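Local coordinates for possible adhesin (Caldicellulosiruptor kronotskyensis, PDB 4WA0), which is a tapirin whose C-terminal beta-helix domain, the part present here, carries a magnesium ion and probably mediates attachment of the thermophilic cell to cellulose, at residues Q245-T249 with I261-I267; S248-T252 with S341-D347; P257-I261 with E275-L280; Q291-R297 with N311-L317. Where two conformers were deposited one is given. Numbering follows the deposited sequence.

Contact 1. Residues Q245-T249 with I261-I267; sequences QLGST and IYGESYI. With MG (magnesium ion), chain B.
At the edge of the beta-helix, strand 247-249 pairs with strand 261-263 as an antiparallel beta hairpin, their axes 4.6 Å apart at 159°. I261 (chi1 and chi2 both m) faces S248 in a non-hydrogen-bonded pair, CA-CA 4.5 Å; its CD1 lies 3.7 Å from S248 CB and its CG2 4.2 Å from L246 CD1. Y262 and G247 form the hydrogen-bonded pair, with Y262 N to G247 O at 2.8 Å and G247 N to Y262 O at 2.9 Å. The Y262 hydroxyl turns to D347. G263 CA packs 3.6 Å from L246 CD2, where a CB would clash. The chain then turns a corner: E264 N donates to one water, S265 N and Q245 NE2 to a second. Q245 NE2 (chi1 t) also donates to Y266 O at 2.9 Å and lies over one face of the Y266 ring. I267 CG1 meets L246 CD2 at 4.0 Å. Alongside D239, V241, S243 and E275, L246 O binds the magnesium ion at 2.3 Å.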
loop_
_atom_site.group_PDB
_atom_site.type_symbol
_atom_site.label_atom_id
_atom_site.label_comp_id
_atom_site.label_asym_id
_atom_site.label_seq_id
_atom_site.Cartn_x
_atom_site.Cartn_y
_atom_site.Cartn_z
ATOM N N GLN A 245 -20.073 0.193 24.242
ATOM C CA GLN A 245 -20.071 -0.121 22.859
ATOM C C GLN A 245 -18.753 -0.835 22.438
ATOM O O GLN A 245 -18.671 -1.403 21.355
ATOM C CB GLN A 245 -20.270 1.171 22.071
ATOM C CG GLN A 245 -20.229 0.965 20.573
ATOM C CD GLN A 245 -18.861 1.302 19.903
ATOM O OE1 GLN A 245 -18.110 2.153 20.385
ATOM N NE2 GLN A 245 -18.617 0.713 18.764
ATOM N N LEU A 246 -17.756 -0.719 23.304
ATOM C CA LEU A 246 -16.444 -1.329 23.023
ATOM C C LEU A 246 -16.114 -2.486 23.921
ATOM O O LEU A 246 -16.567 -2.554 25.074
ATOM C CB LEU A 246 -15.298 -0.344 23.091
ATOM C CG LEU A 246 -15.336 0.906 22.189
ATOM C CD1 LEU A 246 -14.316 1.969 22.583
ATOM C CD2 LEU A 246 -15.311 0.494 20.733
ATOM N N GLY A 247 -15.218 -3.347 23.391
ATOM C CA GLY A 247 -14.631 -4.447 24.170
ATOM C C GLY A 247 -13.124 -4.323 24.202
ATOM O O GLY A 247 -12.546 -3.644 23.372
ATOM N N SER A 248 -12.494 -5.027 25.154
ATOM C CA SER A 248 -11.047 -5.014 25.249
ATOM C C SER A 248 -10.502 -6.239 25.935
ATOM O O SER A 248 -11.159 -6.799 26.817
ATOM C CB SER A 248 -10.586 -3.785 26.030
ATOM O OG SER A 248 -11.121 -3.677 27.331
ATOM N N THR A 249 -9.268 -6.603 25.580
ATOM C CA THR A 249 -8.505 -7.558 26.325
ATOM C C THR A 249 -7.118 -6.986 26.450
ATOM O O THR A 249 -6.532 -6.545 25.431
ATOM C CB THR A 249 -8.472 -8.877 25.555
ATOM O OG1 THR A 249 -9.809 -9.310 25.273
ATOM C CG2 THR A 249 -7.665 -10.007 26.244
ATOM N N ILE A 261 -8.598 -3.396 21.383
ATOM C CA ILE A 261 -9.925 -2.787 21.457
ATOM C C ILE A 261 -10.770 -3.278 20.312
ATOM O O ILE A 261 -10.330 -3.202 19.179
ATOM C CB ILE A 261 -9.777 -1.262 21.382
ATOM C CG1 ILE A 261 -8.879 -0.700 22.490
ATOM C CG2 ILE A 261 -11.080 -0.501 21.502
ATOM C CD1 ILE A 261 -9.173 -1.086 23.925
ATOM N N TYR A 262 -11.994 -3.725 20.623
ATOM C CA TYR A 262 -12.914 -4.237 19.644
ATOM C C TYR A 262 -14.090 -3.258 19.569
ATOM O O TYR A 262 -14.664 -2.917 20.603
ATOM C CB TYR A 262 -13.486 -5.540 20.083
ATOM C CG TYR A 262 -12.468 -6.685 20.186
ATOM C CD1 TYR A 262 -12.059 -7.326 19.096
ATOM C CD2 TYR A 262 -12.062 -7.151 21.422
ATOM C CE1 TYR A 262 -11.134 -8.396 19.183
ATOM C CE2 TYR A 262 -11.132 -8.199 21.525
ATOM C CZ TYR A 262 -10.727 -8.821 20.394
ATOM O OH TYR A 262 -9.843 -9.890 20.442
ATOM N N GLY A 263 -14.409 -2.792 18.371
ATOM C CA GLY A 263 -15.680 -2.019 18.178
ATOM C C GLY A 263 -16.403 -2.590 16.987
ATOM O O GLY A 263 -16.016 -2.351 15.854
ATOM N N GLU A 264 -17.494 -3.318 17.209
ATOM C CA GLU A 264 -18.183 -3.890 16.085
ATOM C C GLU A 264 -18.580 -2.856 15.043
ATOM O O GLU A 264 -18.230 -2.956 13.861
ATOM C CB GLU A 264 -19.405 -4.708 16.540
ATOM C CG GLU A 264 -20.292 -5.216 15.413
ATOM C CD GLU A 264 -19.676 -6.330 14.555
ATOM O OE1 GLU A 264 -18.535 -6.795 14.842
ATOM O OE2 GLU A 264 -20.324 -6.785 13.592
ATOM N N SER A 265 -19.278 -1.828 15.483
ATOM C CA SER A 265 -19.787 -0.829 14.546
ATOM C C SER A 265 -18.830 0.236 14.077
ATOM O O SER A 265 -19.021 0.822 12.986
ATOM C CB SER A 265 -21.039 -0.139 15.195
ATOM O OG SER A 265 -22.084 -1.094 15.423
ATOM N N TYR A 266 -17.843 0.574 14.920
ATOM C CA TYR A 266 -16.936 1.644 14.716
ATOM C C TYR A 266 -16.030 1.681 15.955
ATOM O O TYR A 266 -16.329 1.111 17.010
ATOM C CB TYR A 266 -17.615 3.033 14.507
ATOM C CG TYR A 266 -18.696 3.381 15.542
ATOM C CD1 TYR A 266 -18.364 3.892 16.798
ATOM C CD2 TYR A 266 -20.035 3.250 15.243
ATOM C CE1 TYR A 266 -19.348 4.184 17.712
ATOM C CE2 TYR A 266 -21.011 3.452 16.210
ATOM C CZ TYR A 266 -20.677 3.999 17.379
ATOM O OH TYR A 266 -21.598 4.277 18.324
ATOM N N ILE A 267 -14.891 2.355 15.778
ATOM C CA ILE A 267 -14.132 2.821 16.881
ATOM C C ILE A 267 -13.770 4.303 16.706
ATOM O O ILE A 267 -13.164 4.702 15.712
ATOM C CB ILE A 267 -12.811 2.008 17.163
ATOM C CG1 ILE A 267 -13.085 0.532 17.360
ATOM C CG2 ILE A 267 -12.093 2.617 18.337
ATOM C CD1 ILE A 267 -11.834 -0.353 17.270
HETATM MG MG MG B . -16.727 -1.688 27.240
HETATM O O HOH W 1 -17.869 -4.125 19.902
HETATM O O HOH W 2 -20.489 -1.482 18.088
#

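Contact 2. Residues S248-T252 with S341-D347; sequences STADT and SPPIQQD
Two side-chain hydrogen bonds, one near each end of the contact, tie edge strand 248-251 to the first turns of the C-terminal helix. S341 OG donates to D251 OD2 at 2.6 Å, and T249 OG1 donates to D347 OD2 at 2.8 Å. S341 (chi1 p) stands at the N-cap position of helix 342-347, whose opening turn is regular, with Q345 N to S341 O at 2.8 Å. D251 extends its carboxylate in the t rotamer and gives OD1 to S253; D347, also t, shares OD2 with the hydroxyl of Y262. Strand and helix run nearly antiparallel, at 159° and 8.3 Å between axes, and the closest CA atoms, those of D251 and I344, are 6.8 Å apart. Between the polar pairs lies I344 (chi1 and chi2 m), its CD1 3.6 Å from T249 O and its CG1 3.8 Å from D251 CB. T249 and D251, two apart on an extended strand, both point to the helix, whereas A250 points away. The 252 Å² interface thus joins the end of the domain to the hairpin through two hydroxyl-carboxylate bonds and the packing of one isoleucine, each segment supplying one hydroxyl and one carboxylate.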
loop_
_atom_site.group_PDB
_atom_site.type_symbol
_atom_site.label_atom_id
_atom_site.label_comp_id
_atom_site.label_asym_id
_atom_site.label_seq_id
_atom_site.Cartn_x
_atom_site.Cartn_y
_atom_site.Cartn_z
ATOM N N SER A 248 -12.494 -5.027 25.154
ATOM C CA SER A 248 -11.047 -5.014 25.249
ATOM C C SER A 248 -10.502 -6.239 25.935
ATOM O O SER A 248 -11.159 -6.799 26.817
ATOM C CB SER A 248 -10.586 -3.785 26.030
ATOM O OG SER A 248 -11.121 -3.677 27.331
ATOM N N THR A 249 -9.268 -6.603 25.580
ATOM C CA THR A 249 -8.505 -7.558 26.325
ATOM C C THR A 249 -7.118 -6.986 26.450
ATOM O O THR A 249 -6.532 -6.545 25.431
ATOM C CB THR A 249 -8.472 -8.877 25.555
ATOM O OG1 THR A 249 -9.809 -9.310 25.273
ATOM C CG2 THR A 249 -7.665 -10.007 26.244
ATOM N N ALA A 250 -6.555 -7.082 27.666
ATOM C CA ALA A 250 -5.199 -6.580 27.904
ATOM C C ALA A 250 -4.223 -7.698 28.264
ATOM O O ALA A 250 -4.629 -8.767 28.751
ATOM C CB ALA A 250 -5.209 -5.543 28.935
ATOM N N ASP A 251 -2.999 -7.457 27.862
ATOM C CA ASP A 251 -1.843 -8.240 28.306
ATOM C C ASP A 251 -0.886 -7.359 29.082
ATOM O O ASP A 251 -0.125 -6.566 28.483
ATOM C CB ASP A 251 -1.199 -8.923 27.115
ATOM C CG ASP A 251 0.020 -9.808 27.494
ATOM O OD1 ASP A 251 0.369 -9.989 28.707
ATOM O OD2 ASP A 251 0.661 -10.294 26.499
ATOM N N THR A 252 -0.906 -7.519 30.411
ATOM C CA THR A 252 -0.096 -6.700 31.282
ATOM C C THR A 252 1.163 -7.463 31.732
ATOM O O THR A 252 1.901 -6.984 32.570
ATOM C CB THR A 252 -0.910 -6.207 32.524
ATOM O OG1 THR A 252 -1.473 -7.337 33.184
ATOM C CG2 THR A 252 -2.003 -5.293 32.047
ATOM N N SER A 341 1.241 -9.692 21.196
ATOM C CA SER A 341 1.805 -10.748 22.035
ATOM C C SER A 341 0.967 -12.020 21.823
ATOM O O SER A 341 -0.174 -11.971 21.392
ATOM C CB SER A 341 1.755 -10.379 23.481
ATOM O OG SER A 341 0.414 -10.211 23.895
ATOM N N PRO A 342 1.488 -13.170 22.267
ATOM C CA PRO A 342 0.761 -14.407 22.003
ATOM C C PRO A 342 -0.659 -14.488 22.624
ATOM O O PRO A 342 -1.592 -14.908 21.903
ATOM C CB PRO A 342 1.737 -15.504 22.432
ATOM C CG PRO A 342 3.091 -14.855 22.275
ATOM C CD PRO A 342 2.910 -13.402 22.600
ATOM N N PRO A 343 -0.837 -13.973 23.849
ATOM C CA PRO A 343 -2.186 -13.999 24.375
ATOM C C PRO A 343 -3.124 -13.112 23.597
ATOM O O PRO A 343 -4.316 -13.459 23.462
ATOM C CB PRO A 343 -2.033 -13.491 25.788
ATOM C CG PRO A 343 -0.637 -13.826 26.161
ATOM C CD PRO A 343 0.152 -13.653 24.901
ATOM N N ILE A 344 -2.639 -11.960 23.132
ATOM C CA ILE A 344 -3.524 -11.087 22.368
ATOM C C ILE A 344 -3.798 -11.668 20.972
ATOM O O ILE A 344 -4.947 -11.649 20.493
ATOM C CB ILE A 344 -2.892 -9.670 22.229
ATOM C CG1 ILE A 344 -2.704 -9.039 23.599
ATOM C CG2 ILE A 344 -3.719 -8.852 21.275
ATOM C CD1 ILE A 344 -4.038 -8.865 24.333
ATOM N N GLN A 345 -2.785 -12.276 20.346
ATOM C CA GLN A 345 -3.008 -13.052 19.109
ATOM C C GLN A 345 -4.073 -14.103 19.284
ATOM O O GLN A 345 -5.017 -14.253 18.484
ATOM C CB GLN A 345 -1.732 -13.788 18.668
ATOM C CG GLN A 345 -0.507 -12.991 18.207
ATOM C CD GLN A 345 0.786 -13.835 18.007
ATOM O OE1 GLN A 345 0.771 -14.887 17.385
ATOM N NE2 GLN A 345 1.922 -13.356 18.546
ATOM N N GLN A 346 -3.987 -14.856 20.373
ATOM C CA GLN A 346 -4.938 -15.917 20.595
ATOM C C GLN A 346 -6.370 -15.332 20.788
ATOM O O GLN A 346 -7.372 -15.865 20.295
ATOM C CB GLN A 346 -4.530 -16.715 21.819
ATOM C CG GLN A 346 -5.443 -17.865 22.144
ATOM C CD GLN A 346 -5.478 -18.844 20.970
ATOM O OE1 GLN A 346 -4.463 -19.473 20.642
ATOM N NE2 GLN A 346 -6.632 -18.900 20.257
ATOM N N ASP A 347 -6.465 -14.228 21.510
ATOM C CA ASP A 347 -7.774 -13.592 21.819
ATOM C C ASP A 347 -8.439 -13.147 20.528
ATOM O O ASP A 347 -9.651 -13.311 20.338
ATOM C CB ASP A 347 -7.583 -12.365 22.697
ATOM C CG ASP A 347 -8.910 -11.786 23.194
ATOM O OD1 ASP A 347 -9.532 -12.444 24.032
ATOM O OD2 ASP A 347 -9.254 -10.665 22.843
#

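Contact 3. Residues P257-I261 with E275-L280; sequences PQIVI and EISARL. With MG (magnesium ion), chain B.
Helix 275-280 packs across one face of the beta-helix sheet, covering strand 258-261 with an apolar layer. The axes approach to 9.9 Å at 130°, and the nearest CA pairs are I259-I276 at 7.6 Å, I261-E275 at 7.7 Å and P257-L280 at 8.7 Å. P257, just before the strand, and I259 and I261 on it point to the helix, while Q258 points away. I259 takes the fully extended tt rotamer, which carries CD1 to 3.8 Å from R279 CG, 4.2 Å from I276 CG1 and 4.4 Å from L280 CG. I261 instead is mm, and its CD1 sits 3.7 Å from I276 CG1 and 3.9 Å from E275 CG. I276 (mt) thereby touches both isoleucines. L280, also mt, directs CD1 to P257 CG at 4.2 Å. The two charged residues share a t, p start: E275 (chi1 t, chi2 p) and R279 (chi1 t, chi2 and chi3 p) lend their aliphatic parts to the packing. R279 lies beside the metal site through its salt bridge to D239, and bonds S248, whose OG also meets E275 OE2. The other carboxylate oxygen, E275 OE1, binds the magnesium ion at 2.5 Å.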
loop_
_atom_site.group_PDB
_atom_site.type_symbol
_atom_site.label_atom_id
_atom_site.label_comp_id
_atom_site.label_asym_id
_atom_site.label_seq_id
_atom_site.Cartn_x
_atom_site.Cartn_y
_atom_site.Cartn_z
ATOM N N PRO A 257 2.224 -2.393 28.395
ATOM C CA PRO A 257 1.210 -3.385 28.169
ATOM C C PRO A 257 0.648 -3.342 26.765
ATOM O O PRO A 257 0.872 -2.348 26.006
ATOM C CB PRO A 257 0.157 -2.985 29.167
ATOM C CG PRO A 257 0.267 -1.548 29.228
ATOM C CD PRO A 257 1.724 -1.243 29.170
ATOM N N GLN A 258 0.059 -4.450 26.379
ATOM C CA GLN A 258 -0.622 -4.544 25.110
ATOM C C GLN A 258 -2.094 -4.506 25.384
ATOM O O GLN A 258 -2.570 -5.032 26.406
ATOM C CB GLN A 258 -0.333 -5.851 24.419
ATOM C CG GLN A 258 1.123 -6.089 24.163
ATOM C CD GLN A 258 1.365 -6.751 22.863
ATOM O OE1 GLN A 258 0.427 -7.015 22.093
ATOM N NE2 GLN A 258 2.669 -6.948 22.543
ATOM N N ILE A 259 -2.839 -3.956 24.438
ATOM C CA ILE A 259 -4.327 -4.069 24.571
ATOM C C ILE A 259 -4.978 -4.141 23.186
ATOM O O ILE A 259 -4.479 -3.518 22.209
ATOM C CB ILE A 259 -4.831 -2.929 25.437
ATOM C CG1 ILE A 259 -6.342 -3.076 25.791
ATOM C CG2 ILE A 259 -4.568 -1.605 24.767
ATOM C CD1 ILE A 259 -6.775 -2.097 26.850
ATOM N N VAL A 260 -5.999 -4.985 23.068
ATOM C CA VAL A 260 -6.834 -4.978 21.895
ATOM C C VAL A 260 -8.179 -4.328 22.255
ATOM O O VAL A 260 -8.787 -4.686 23.272
ATOM C CB VAL A 260 -6.943 -6.353 21.196
ATOM C CG1 VAL A 260 -7.502 -7.383 22.126
ATOM C CG2 VAL A 260 -7.751 -6.277 19.917
ATOM N N ILE A 261 -8.598 -3.396 21.383
ATOM C CA ILE A 261 -9.925 -2.787 21.457
ATOM C C ILE A 261 -10.770 -3.278 20.312
ATOM O O ILE A 261 -10.330 -3.202 19.179
ATOM C CB ILE A 261 -9.777 -1.262 21.382
ATOM C CG1 ILE A 261 -8.879 -0.700 22.490
ATOM C CG2 ILE A 261 -11.080 -0.501 21.502
ATOM C CD1 ILE A 261 -9.173 -1.086 23.925
ATOM N N GLU A 275 -12.220 3.161 27.230
ATOM C CA GLU A 275 -12.157 1.691 27.354
ATOM C C GLU A 275 -10.787 1.286 27.879
ATOM O O GLU A 275 -10.700 0.429 28.757
ATOM C CB GLU A 275 -12.427 1.031 26.016
ATOM C CG GLU A 275 -12.415 -0.507 26.003
ATOM C CD GLU A 275 -13.568 -1.178 26.715
ATOM O OE1 GLU A 275 -14.582 -0.493 26.955
ATOM O OE2 GLU A 275 -13.467 -2.418 27.016
ATOM N N ILE A 276 -9.739 1.903 27.341
ATOM C CA ILE A 276 -8.355 1.565 27.758
ATOM C C ILE A 276 -8.110 1.877 29.242
ATOM O O ILE A 276 -7.536 1.056 30.007
ATOM C CB ILE A 276 -7.264 2.245 26.898
ATOM C CG1 ILE A 276 -7.339 1.788 25.409
ATOM C CG2 ILE A 276 -5.853 2.032 27.472
ATOM C CD1 ILE A 276 -6.683 2.752 24.450
ATOM N N SER A 277 -8.550 3.036 29.649
ATOM C CA SER A 277 -8.345 3.463 31.017
ATOM C C SER A 277 -9.065 2.514 32.010
ATOM O O SER A 277 -8.525 2.089 33.063
ATOM C CB SER A 277 -8.858 4.893 31.150
ATOM O OG SER A 277 -8.076 5.796 30.410
ATOM N N ALA A 278 -10.291 2.151 31.676
ATOM C CA ALA A 278 -11.038 1.229 32.499
ATOM C C ALA A 278 -10.376 -0.133 32.527
ATOM O O ALA A 278 -10.280 -0.740 33.600
ATOM C CB ALA A 278 -12.500 1.117 32.031
ATOM N N ARG A 279 -9.889 -0.650 31.386
ATOM C CA ARG A 279 -9.335 -2.014 31.361
ATOM C C ARG A 279 -8.011 -2.074 32.125
ATOM O O ARG A 279 -7.736 -3.070 32.804
ATOM C CB ARG A 279 -9.061 -2.477 29.920
ATOM C CG ARG A 279 -8.379 -3.824 29.793
ATOM C CD ARG A 279 -9.143 -4.965 30.398
ATOM N NE ARG A 279 -10.449 -5.127 29.768
ATOM C CZ ARG A 279 -11.521 -5.633 30.355
ATOM N NH1 ARG A 279 -12.678 -5.731 29.698
ATOM N NH2 ARG A 279 -11.471 -5.960 31.636
ATOM N N LEU A 280 -7.200 -1.044 31.998
ATOM C CA LEU A 280 -5.847 -1.028 32.583
ATOM C C LEU A 280 -5.858 -0.528 34.003
ATOM O O LEU A 280 -4.886 -0.736 34.712
ATOM C CB LEU A 280 -4.857 -0.188 31.772
ATOM C CG LEU A 280 -4.552 -0.779 30.394
ATOM C CD1 LEU A 280 -3.577 0.165 29.707
ATOM C CD2 LEU A 280 -4.018 -2.203 30.528
HETATM MG MG MG B . -16.727 -1.688 27.240
#

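Contact 4. Residues Q291-R297 with N311-L317; sequences QLHLISR and NGSIISL
Six backbone hydrogen bonds join 291-296 to 311-317 in the parallel register of successive beta-helix coils, with strand axes 4.8 Å apart and 10° off parallel. L292 N donates to N311 O (2.7 Å), L294 N to S313 O (3.0 Å) and S296 N to I315 O (3.0 Å); in return L292 O accepts from S313 N (3.1 Å), L294 O from I315 N (2.8 Å) and S296 O from L317 N (2.8 Å). CA-H groups crowd the same carbonyls, as at G312 CA to L292 O, 3.1 Å. The chain turns a corner at G312, where phi/psi of 146/-128 calls for glycine. Apolar side chains meet at the bridged pairs: I295 CD1 lies 4.1 Å from I315 CD1, and L294 CD1 4.5 Å from I314 CG1. Beside H293, S313 (chi1 p) shares a hydrogen bond between H293 ND1 and S313 OG, 2.9 Å. R297 NE reaches L317 O only weakly, at 3.3 Å; R297 NH1 has a salt bridge to E264, and K15 also bonds L317 O. S296 OG bonds G263 O. Strand 291-296 is hydrogen-bonded on its other edge to strand 258-263, while I314 packs inward on strands 320-325 and 333-337.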
loop_
_atom_site.group_PDB
_atom_site.type_symbol
_atom_site.label_atom_id
_atom_site.label_comp_id
_atom_site.label_asym_id
_atom_site.label_seq_id
_atom_site.Cartn_x
_atom_site.Cartn_y
_atom_site.Cartn_z
ATOM N N GLN A 291 1.028 -0.659 23.596
ATOM C CA GLN A 291 0.905 -1.326 22.338
ATOM C C GLN A 291 -0.583 -1.563 22.084
ATOM O O GLN A 291 -1.248 -2.265 22.844
ATOM C CB GLN A 291 1.634 -2.626 22.257
ATOM C CG GLN A 291 1.549 -3.170 20.835
ATOM C CD GLN A 291 2.378 -4.372 20.603
ATOM O OE1 GLN A 291 1.913 -5.291 19.952
ATOM N NE2 GLN A 291 3.633 -4.380 21.092
ATOM N N LEU A 292 -1.072 -1.028 20.988
ATOM C CA LEU A 292 -2.536 -0.966 20.770
ATOM C C LEU A 292 -2.953 -1.597 19.449
ATOM O O LEU A 292 -2.396 -1.295 18.430
ATOM C CB LEU A 292 -2.937 0.510 20.753
ATOM C CG LEU A 292 -4.402 0.897 20.532
ATOM C CD1 LEU A 292 -5.267 0.473 21.703
ATOM C CD2 LEU A 292 -4.501 2.377 20.354
ATOM N N HIS A 293 -3.988 -2.445 19.502
ATOM C CA HIS A 293 -4.545 -3.091 18.338
ATOM C C HIS A 293 -6.039 -2.729 18.285
ATOM O O HIS A 293 -6.733 -3.003 19.214
ATOM C CB HIS A 293 -4.324 -4.578 18.404
ATOM C CG HIS A 293 -2.883 -4.913 18.587
ATOM N ND1 HIS A 293 -2.023 -4.915 17.528
ATOM C CD2 HIS A 293 -2.130 -5.122 19.688
ATOM C CE1 HIS A 293 -0.789 -5.118 17.960
ATOM N NE2 HIS A 293 -0.828 -5.227 19.262
ATOM N N LEU A 294 -6.459 -2.089 17.200
ATOM C CA LEU A 294 -7.826 -1.593 17.056
ATOM C C LEU A 294 -8.464 -2.489 15.998
ATOM O O LEU A 294 -7.939 -2.613 14.868
ATOM C CB LEU A 294 -7.795 -0.157 16.535
ATOM C CG LEU A 294 -7.199 0.886 17.475
ATOM C CD1 LEU A 294 -7.116 2.231 16.756
ATOM C CD2 LEU A 294 -7.866 1.005 18.841
ATOM N N ILE A 295 -9.587 -3.112 16.338
ATOM C CA ILE A 295 -10.291 -4.031 15.443
ATOM C C ILE A 295 -11.770 -3.655 15.397
ATOM O O ILE A 295 -12.406 -3.552 16.455
ATOM C CB ILE A 295 -10.134 -5.481 15.894
ATOM C CG1 ILE A 295 -8.633 -5.794 16.175
ATOM C CG2 ILE A 295 -10.738 -6.413 14.863
ATOM C CD1 ILE A 295 -8.337 -7.217 16.350
ATOM N N SER A 296 -12.237 -3.389 14.182
ATOM C CA SER A 296 -13.611 -2.929 13.933
ATOM C C SER A 296 -14.236 -3.547 12.696
ATOM O O SER A 296 -13.517 -4.071 11.746
ATOM C CB SER A 296 -13.565 -1.425 13.874
ATOM O OG SER A 296 -14.882 -0.890 13.914
ATOM N N ARG A 297 -15.585 -3.495 12.612
ATOM C CA ARG A 297 -16.228 -3.716 11.323
ATOM C C ARG A 297 -16.823 -2.456 10.763
ATOM O O ARG A 297 -17.600 -2.511 9.817
ATOM C CB ARG A 297 -17.321 -4.811 11.394
ATOM C CG ARG A 297 -16.740 -6.184 11.680
ATOM C CD ARG A 297 -17.701 -7.288 11.321
ATOM N NE ARG A 297 -17.122 -8.627 11.319
ATOM C CZ ARG A 297 -17.045 -9.451 12.357
ATOM N NH1 ARG A 297 -17.392 -9.096 13.565
ATOM N NH2 ARG A 297 -16.547 -10.679 12.162
ATOM N N ASN A 311 1.489 2.651 18.361
ATOM C CA ASN A 311 2.287 1.446 18.145
ATOM C C ASN A 311 1.382 0.234 18.224
ATOM O O ASN A 311 0.670 0.096 19.200
ATOM C CB ASN A 311 3.334 1.292 19.272
ATOM C CG ASN A 311 4.321 2.446 19.293
ATOM O OD1 ASN A 311 5.290 2.440 18.551
ATOM N ND2 ASN A 311 4.107 3.390 20.169
ATOM N N GLY A 312 1.343 -0.594 17.187
ATOM C CA GLY A 312 0.403 -1.649 17.085
ATOM C C GLY A 312 -0.101 -1.988 15.717
ATOM O O GLY A 312 0.676 -2.174 14.790
ATOM N N SER A 313 -1.422 -2.027 15.575
ATOM C CA SER A 313 -2.014 -2.338 14.299
ATOM C C SER A 313 -3.487 -1.981 14.294
ATOM O O SER A 313 -4.116 -1.792 15.367
ATOM C CB SER A 313 -1.765 -3.830 13.937
ATOM O OG SER A 313 -2.587 -4.725 14.705
ATOM N N ILE A 314 -4.019 -1.927 13.084
ATOM C CA ILE A 314 -5.448 -1.616 12.771
ATOM C C ILE A 314 -5.997 -2.662 11.835
ATOM O O ILE A 314 -5.428 -2.904 10.734
ATOM C CB ILE A 314 -5.597 -0.210 12.109
ATOM C CG1 ILE A 314 -5.086 0.805 13.032
ATOM C CG2 ILE A 314 -7.016 -0.002 11.623
ATOM C CD1 ILE A 314 -4.918 2.119 12.315
ATOM N N ILE A 315 -7.130 -3.295 12.229
ATOM C CA ILE A 315 -7.757 -4.370 11.462
ATOM C C ILE A 315 -9.219 -4.084 11.293
ATOM O O ILE A 315 -9.919 -3.895 12.286
ATOM C CB ILE A 315 -7.565 -5.734 12.146
ATOM C CG1 ILE A 315 -6.084 -6.037 12.234
ATOM C CG2 ILE A 315 -8.269 -6.864 11.351
ATOM C CD1 ILE A 315 -5.732 -7.157 13.147
ATOM N N SER A 316 -9.664 -4.023 10.044
ATOM C CA SER A 316 -11.073 -3.911 9.789
ATOM C C SER A 316 -11.538 -5.210 9.174
ATOM O O SER A 316 -10.901 -5.746 8.251
ATOM C CB SER A 316 -11.312 -2.831 8.762
ATOM O OG SER A 316 -12.559 -3.044 8.061
ATOM N N LEU A 317 -12.682 -5.675 9.643
ATOM C CA LEU A 317 -13.252 -6.941 9.215
ATOM C C LEU A 317 -14.660 -6.709 8.733
ATOM O O LEU A 317 -15.406 -7.678 8.612
ATOM C CB LEU A 317 -13.241 -7.975 10.381
ATOM C CG LEU A 317 -11.851 -8.401 10.877
ATOM C CD1 LEU A 317 -11.943 -9.352 12.037
ATOM C CD2 LEU A 317 -11.071 -8.974 9.748
#

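Contact 4 is the most buried and lies nearest the chain's centre, about 17 Å from it; the other three, 25 to 28 Å out, are partly buried. All four reach one continuous sheet, in which I259 N to Q291 O (2.8 Å) and I261 N to H293 O (2.9 Å) carry the pairing from the coils of contact 4 to the hairpin of contact 1. Contact 4 is parallel and contact 1 antiparallel, where the sheet ends. Contacts 2 and 3 add helices: polar side-chain bonds in the former, apolar packing in the latter. Contacts 1 and 2 share strand 247-251; contacts 1 and 3 share I261 and each supply a magnesium ligand, and D347 of contact 2 takes the Y262 hydroxyl.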